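Local coordinates for type IV pilus secretin PilQ family protein (Vibrio cholerae, PDB 6W6M) that forms the outer-membrane secretin channel of the type IVa competence pilus, required for natural competence, through which the pilus probably passes, at the interface of chains A and B. Numbering follows the deposited sequence. Chains: chain A/B, Type IV pilus secretin PilQ family protein.

Contact 1: the interface of chains A and B. Residues chain A 421-424, 462; chain B 522-526.
Strand 404-429 of chain A and strand 518-534 of chain B run antiparallel here and join neighbouring subunits of the secretin beta-barrel. A:Ile421 faces B:His526, and A:Ser422, A:Ser423 and A:Pro424 follow against B:Gln525, B:Phe524 and B:Ile523. A:Ile421 and B:His526 form a two-bond pair. A:Ile421 N gives its hydrogen to B:His526 O at 3.2 Å. This donor is tilted from the plane of the carbonyl, although the bond is nearly straight at the hydrogen, 167°. B:His526 N returns a bond to A:Ile421 O, also at 3.2 Å, and lies in that carbonyl's plane. Two residues on, A:Ser423 N donates to B:Phe524 O at 3.2 Å. The return bond, from B:Phe524 N to A:Ser423 O, is weak at 3.4 Å. A:Pro424 pairs with B:Ile523 without a backbone bond, and its ring CB lies 4.1 Å from B:Ile523 CG1.

Side chains add contacts on the two faces of the sheet. A:Ser423 OG, the hydroxyl, sits between its backbone N and carbonyl carbon (chi1 64°) and lies 3.8 Å from B:Phe524 CB. On the other face A:Leu462 reaches across to the seam from strand 456-471. Its CD2 methyl passes B:Ile523 CG2 at 4.1 Å, the two side chains running in opposite directions. The same methyl meets the amide oxygen of B:Gln525 tip to tip. The extended B:Gln525 chain carries that oxygen there.

Contact 2: the interface of chains A and B. Residues chain A 288-289, 296; chain B 270, 314.
B:Met270 touches A:Ile288, A:Asp289 and A:Leu296 with the outer half of its side chain. From CB the chain runs outward, with CG anti to the backbone N (chi1 168°). B:Met270 CG comes within 3.9 Å of A:Ile288 O, a backbone carbonyl oxygen. The sulfur, SD, touches several groups. B:Met270 SD lies 3.6 Å from the same A:Ile288 O and 3.5 Å from A:Asp289 CB. A:Leu296 approaches B:Met270 SD from another direction with its CD1 methyl, at 4.1 Å. The thioether is thus set between the backbone of strand 285-289 and a leucine methyl. Beyond SD the chain bends (chi3 38°), and the CE methyl turns to the carboxylate of A:Asp289.

With CG anti to the backbone N, A:Asp289 turns its carboxylate toward that methyl, and the two side chains cross obliquely. B:Leu314 adds a looser flank. Its CD1 methyl lies 4.3 Å from A:Leu296 CD1. The patch is held by van der Waals contact, and polar atoms of the two chains stay beyond bonding distance of each other.

On chain A the residues come from strands 285-289 and 294-299. On chain B, B:Met270 sits near the end of helix 264-271 and B:Leu314 closes helix 303-314. Strands of one subunit therefore pack against two helices of the next, in the short secretin domain, one of the N-domains that probably stack as rings beside the barrel.

Contact 3: the interface of chains A and B. Residues chain A 441, 457; chain B 444, 458, 503, 505.
A:Glu441 OE2, a carboxylate oxygen, is approached by both terminal nitrogens of B:Arg505. B:Arg505 NH1 is 2.8 Å from A:Glu441 OE2 and forms the salt bridge. B:Arg505 NH2 stands 3.2 Å from A:Glu441 OE2. The contact is not a flat, two-pronged pairing: the carboxylate and guanidinium planes are 78° apart, and the N-H of NH1 points elsewhere. Attraction of charge, more than a directed hydrogen bond, would hold the pair. The A:Glu441 chain is extended beyond CG and crosses B:Arg505 at about a right angle. The B:Thr503 CG2 methyl lies over one face of the guanidinium, toward its rim. B:Thr503 CG2 also lies 4.0 Å from A:Glu441 CD.

B:Lys458 CE lies 3.7 Å and its NZ 4.3 Å from A:Glu441 OE1, the second carboxylate oxygen, too far for contact of the charged atoms. The lysine may still help favour the negative form of the glutamate.

B:Lys458 also slides past A:Phe457, its CG lying 4.1 Å from A:Phe457 CE2. A:Phe457 CG lies anti to the carbonyl carbon (chi1 -64°), which points the ring at B:Tyr444. Its edge meets one face of the tyrosine ring, with CZ as the tip. The planes stand at 88° and the centroids 4.7 Å apart.

Strands 440-444 and 456-471 of chain A meet strands 440-444, 456-471 and 496-513 of the neighbour within the secretin barrel domain. Strand 440-444 and the start of 456-471 probably belong to its inner gate.

Contact 1: the interface of chains A and B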
# COMPACT_ATOMS: atom_id res chain seq x y z
N ILE A 421 -14.40 -9.15 54.36
CA ILE A 421 -14.51 -7.70 54.54
C ILE A 421 -13.27 -7.04 53.96
O ILE A 421 -12.15 -7.46 54.24
CB ILE A 421 -14.64 -7.33 56.03
CG1 ILE A 421 -15.95 -7.84 56.60
CG2 ILE A 421 -14.55 -5.83 56.21
CD1 ILE A 421 -16.03 -7.73 58.07
N SER A 422 -13.47 -5.98 53.18
CA SER A 422 -12.33 -5.20 52.71
C SER A 422 -12.68 -3.72 52.71
O SER A 422 -13.78 -3.36 52.33
CB SER A 422 -11.87 -5.64 51.32
OG SER A 422 -12.85 -5.41 50.34
N SER A 423 -11.75 -2.88 53.13
CA SER A 423 -12.01 -1.44 53.22
C SER A 423 -10.77 -0.62 52.87
O SER A 423 -9.84 -0.50 53.68
CB SER A 423 -12.52 -1.07 54.61
OG SER A 423 -11.54 -1.33 55.58
N PRO A 424 -10.73 -0.02 51.68
CA PRO A 424 -9.70 0.98 51.38
C PRO A 424 -10.04 2.40 51.84
O PRO A 424 -11.21 2.72 52.05
CB PRO A 424 -9.58 0.90 49.86
CG PRO A 424 -10.86 0.38 49.40
CD PRO A 424 -11.39 -0.51 50.46
N LEU A 462 -8.36 -4.69 43.53
CA LEU A 462 -9.36 -4.07 44.44
C LEU A 462 -9.07 -2.56 44.52
O LEU A 462 -8.05 -2.20 45.11
CB LEU A 462 -9.24 -4.73 45.82
CG LEU A 462 -9.77 -3.92 46.99
CD1 LEU A 462 -11.28 -4.05 47.11
CD2 LEU A 462 -9.10 -4.35 48.29
N GLY B 522 -4.59 3.34 53.09
CA GLY B 522 -4.33 2.00 53.56
C GLY B 522 -5.41 1.07 53.08
O GLY B 522 -6.43 1.49 52.54
N ILE B 523 -5.17 -0.22 53.29
CA ILE B 523 -6.15 -1.25 52.96
C ILE B 523 -6.19 -2.25 54.10
O ILE B 523 -5.15 -2.67 54.60
CB ILE B 523 -5.84 -1.96 51.62
CG1 ILE B 523 -5.97 -0.99 50.45
CG2 ILE B 523 -6.78 -3.12 51.39
CD1 ILE B 523 -5.45 -1.51 49.16
N PHE B 524 -7.39 -2.64 54.50
CA PHE B 524 -7.61 -3.60 55.57
C PHE B 524 -8.39 -4.78 55.03
O PHE B 524 -9.33 -4.60 54.26
CB PHE B 524 -8.36 -2.95 56.73
CG PHE B 524 -8.68 -3.89 57.85
CD1 PHE B 524 -7.73 -4.22 58.79
CD2 PHE B 524 -9.96 -4.43 57.98
CE1 PHE B 524 -8.03 -5.09 59.81
CE2 PHE B 524 -10.25 -5.29 59.00
CZ PHE B 524 -9.29 -5.62 59.92
N GLN B 525 -8.01 -6.00 55.41
CA GLN B 525 -8.74 -7.18 54.97
C GLN B 525 -8.87 -8.20 56.09
O GLN B 525 -7.98 -8.34 56.92
CB GLN B 525 -8.07 -7.85 53.78
CG GLN B 525 -8.09 -7.05 52.53
CD GLN B 525 -7.36 -7.72 51.42
OE1 GLN B 525 -7.64 -7.47 50.25
NE2 GLN B 525 -6.43 -8.59 51.76
N HIS B 526 -9.97 -8.94 56.05
CA HIS B 526 -10.25 -9.97 57.04
C HIS B 526 -11.05 -11.08 56.37
O HIS B 526 -11.85 -10.82 55.48
CB HIS B 526 -11.01 -9.39 58.22
CG HIS B 526 -11.29 -10.38 59.30
ND1 HIS B 526 -10.29 -11.02 59.99
CD2 HIS B 526 -12.45 -10.83 59.81
CE1 HIS B 526 -10.83 -11.83 60.88
NE2 HIS B 526 -12.15 -11.73 60.79

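Contact 2: the interface of chains A and B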
# COMPACT_ATOMS: atom_id res chain seq x y z
N ILE A 288 4.97 32.76 32.44
CA ILE A 288 5.15 31.99 33.67
C ILE A 288 6.63 31.89 33.98
O ILE A 288 7.47 31.72 33.09
CB ILE A 288 4.51 30.59 33.55
CG1 ILE A 288 3.00 30.71 33.40
CG2 ILE A 288 4.83 29.75 34.76
CD1 ILE A 288 2.53 30.57 31.98
N ASP A 289 6.95 31.98 35.27
CA ASP A 289 8.28 31.65 35.79
C ASP A 289 8.08 30.54 36.81
O ASP A 289 7.61 30.78 37.93
CB ASP A 289 8.94 32.87 36.41
CG ASP A 289 10.31 32.58 36.93
OD1 ASP A 289 11.21 32.27 36.13
OD2 ASP A 289 10.49 32.68 38.16
N LEU A 296 4.52 37.00 35.09
CA LEU A 296 5.16 38.20 34.56
C LEU A 296 4.23 38.79 33.51
O LEU A 296 4.06 38.20 32.44
CB LEU A 296 6.53 37.86 33.99
CG LEU A 296 7.55 38.90 33.53
CD1 LEU A 296 8.95 38.40 33.80
CD2 LEU A 296 7.37 39.15 32.05
N MET B 270 11.46 32.90 28.75
CA MET B 270 10.38 33.64 29.39
C MET B 270 10.29 35.08 28.91
O MET B 270 9.19 35.58 28.67
CB MET B 270 10.54 33.61 30.91
CG MET B 270 9.64 34.57 31.63
SD MET B 270 9.83 34.46 33.41
CE MET B 270 11.59 34.18 33.55
N LEU B 314 14.42 38.29 39.65
CA LEU B 314 14.00 36.89 39.55
C LEU B 314 15.06 35.92 40.08
O LEU B 314 14.77 35.09 40.93
CB LEU B 314 13.64 36.55 38.10
CG LEU B 314 12.43 37.29 37.55
CD1 LEU B 314 12.26 36.99 36.08
CD2 LEU B 314 11.19 36.93 38.32

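Contact 3: the interface of chains A and B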
# COMPACT_ATOMS: atom_id res chain seq x y z
N GLU A 441 -1.68 -7.47 37.26
CA GLU A 441 -1.82 -7.02 35.88
C GLU A 441 -1.55 -8.19 34.95
O GLU A 441 -0.44 -8.73 34.95
CB GLU A 441 -0.88 -5.87 35.58
CG GLU A 441 -1.10 -4.65 36.44
CD GLU A 441 -0.21 -3.51 36.02
OE1 GLU A 441 0.69 -3.75 35.19
OE2 GLU A 441 -0.42 -2.38 36.51
N PHE A 457 -1.80 -4.87 29.12
CA PHE A 457 -2.05 -5.37 30.46
C PHE A 457 -3.46 -5.00 30.89
O PHE A 457 -3.81 -3.82 30.93
CB PHE A 457 -1.04 -4.82 31.46
CG PHE A 457 0.36 -5.26 31.20
CD1 PHE A 457 0.80 -6.47 31.64
CD2 PHE A 457 1.22 -4.45 30.49
CE1 PHE A 457 2.08 -6.88 31.39
CE2 PHE A 457 2.51 -4.86 30.23
CZ PHE A 457 2.93 -6.08 30.69
N TYR B 444 8.89 -7.47 27.38
CA TYR B 444 7.66 -8.07 26.88
C TYR B 444 7.74 -8.27 25.37
O TYR B 444 8.37 -7.47 24.67
CB TYR B 444 6.42 -7.27 27.29
CG TYR B 444 6.00 -7.58 28.70
CD1 TYR B 444 5.14 -8.63 28.97
CD2 TYR B 444 6.50 -6.85 29.77
CE1 TYR B 444 4.76 -8.93 30.27
CE2 TYR B 444 6.13 -7.14 31.07
CZ TYR B 444 5.26 -8.18 31.31
OH TYR B 444 4.89 -8.47 32.60
N LYS B 458 8.46 -3.36 30.76
CA LYS B 458 7.51 -2.95 31.78
C LYS B 458 8.32 -2.92 33.09
O LYS B 458 9.31 -3.64 33.23
CB LYS B 458 6.34 -3.92 31.88
CG LYS B 458 5.34 -3.55 32.96
CD LYS B 458 4.70 -2.21 32.69
CE LYS B 458 3.58 -1.93 33.67
NZ LYS B 458 3.07 -0.53 33.57
N THR B 503 0.85 -5.61 42.01
CA THR B 503 1.02 -4.18 42.21
C THR B 503 0.36 -3.68 43.49
O THR B 503 -0.58 -4.29 44.01
CB THR B 503 0.46 -3.38 41.01
OG1 THR B 503 -0.93 -3.66 40.82
CG2 THR B 503 1.20 -3.73 39.74
N ARG B 505 -0.43 0.60 44.48
CA ARG B 505 -0.21 1.93 43.97
C ARG B 505 -1.09 2.93 44.68
O ARG B 505 -2.23 2.64 45.04
CB ARG B 505 -0.48 2.00 42.46
CG ARG B 505 0.58 1.34 41.64
CD ARG B 505 0.18 1.17 40.20
NE ARG B 505 1.21 0.40 39.50
CZ ARG B 505 1.09 -0.07 38.27
NH1 ARG B 505 -0.01 0.15 37.57
NH2 ARG B 505 2.08 -0.76 37.73

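Contact 1 and contact 3 lie about 21 Å apart between the centres of their C-alpha atoms. Both draw on strand 456-471, which gives A:Leu462 to contact 1 and A:Phe457 and B:Lys458 to contact 3. Contact 2 is more distant, about 46 Å from contact 1 and 39 Å from contact 3, and shares no element with them. Neighbouring subunits thus meet at the strand seam, at a charged and aromatic patch farther along the same region, and at a separate small domain. Repeated around the deposited assembly of fourteen copies, such contacts would close the barrel and the domain beside it into rings around the same channel.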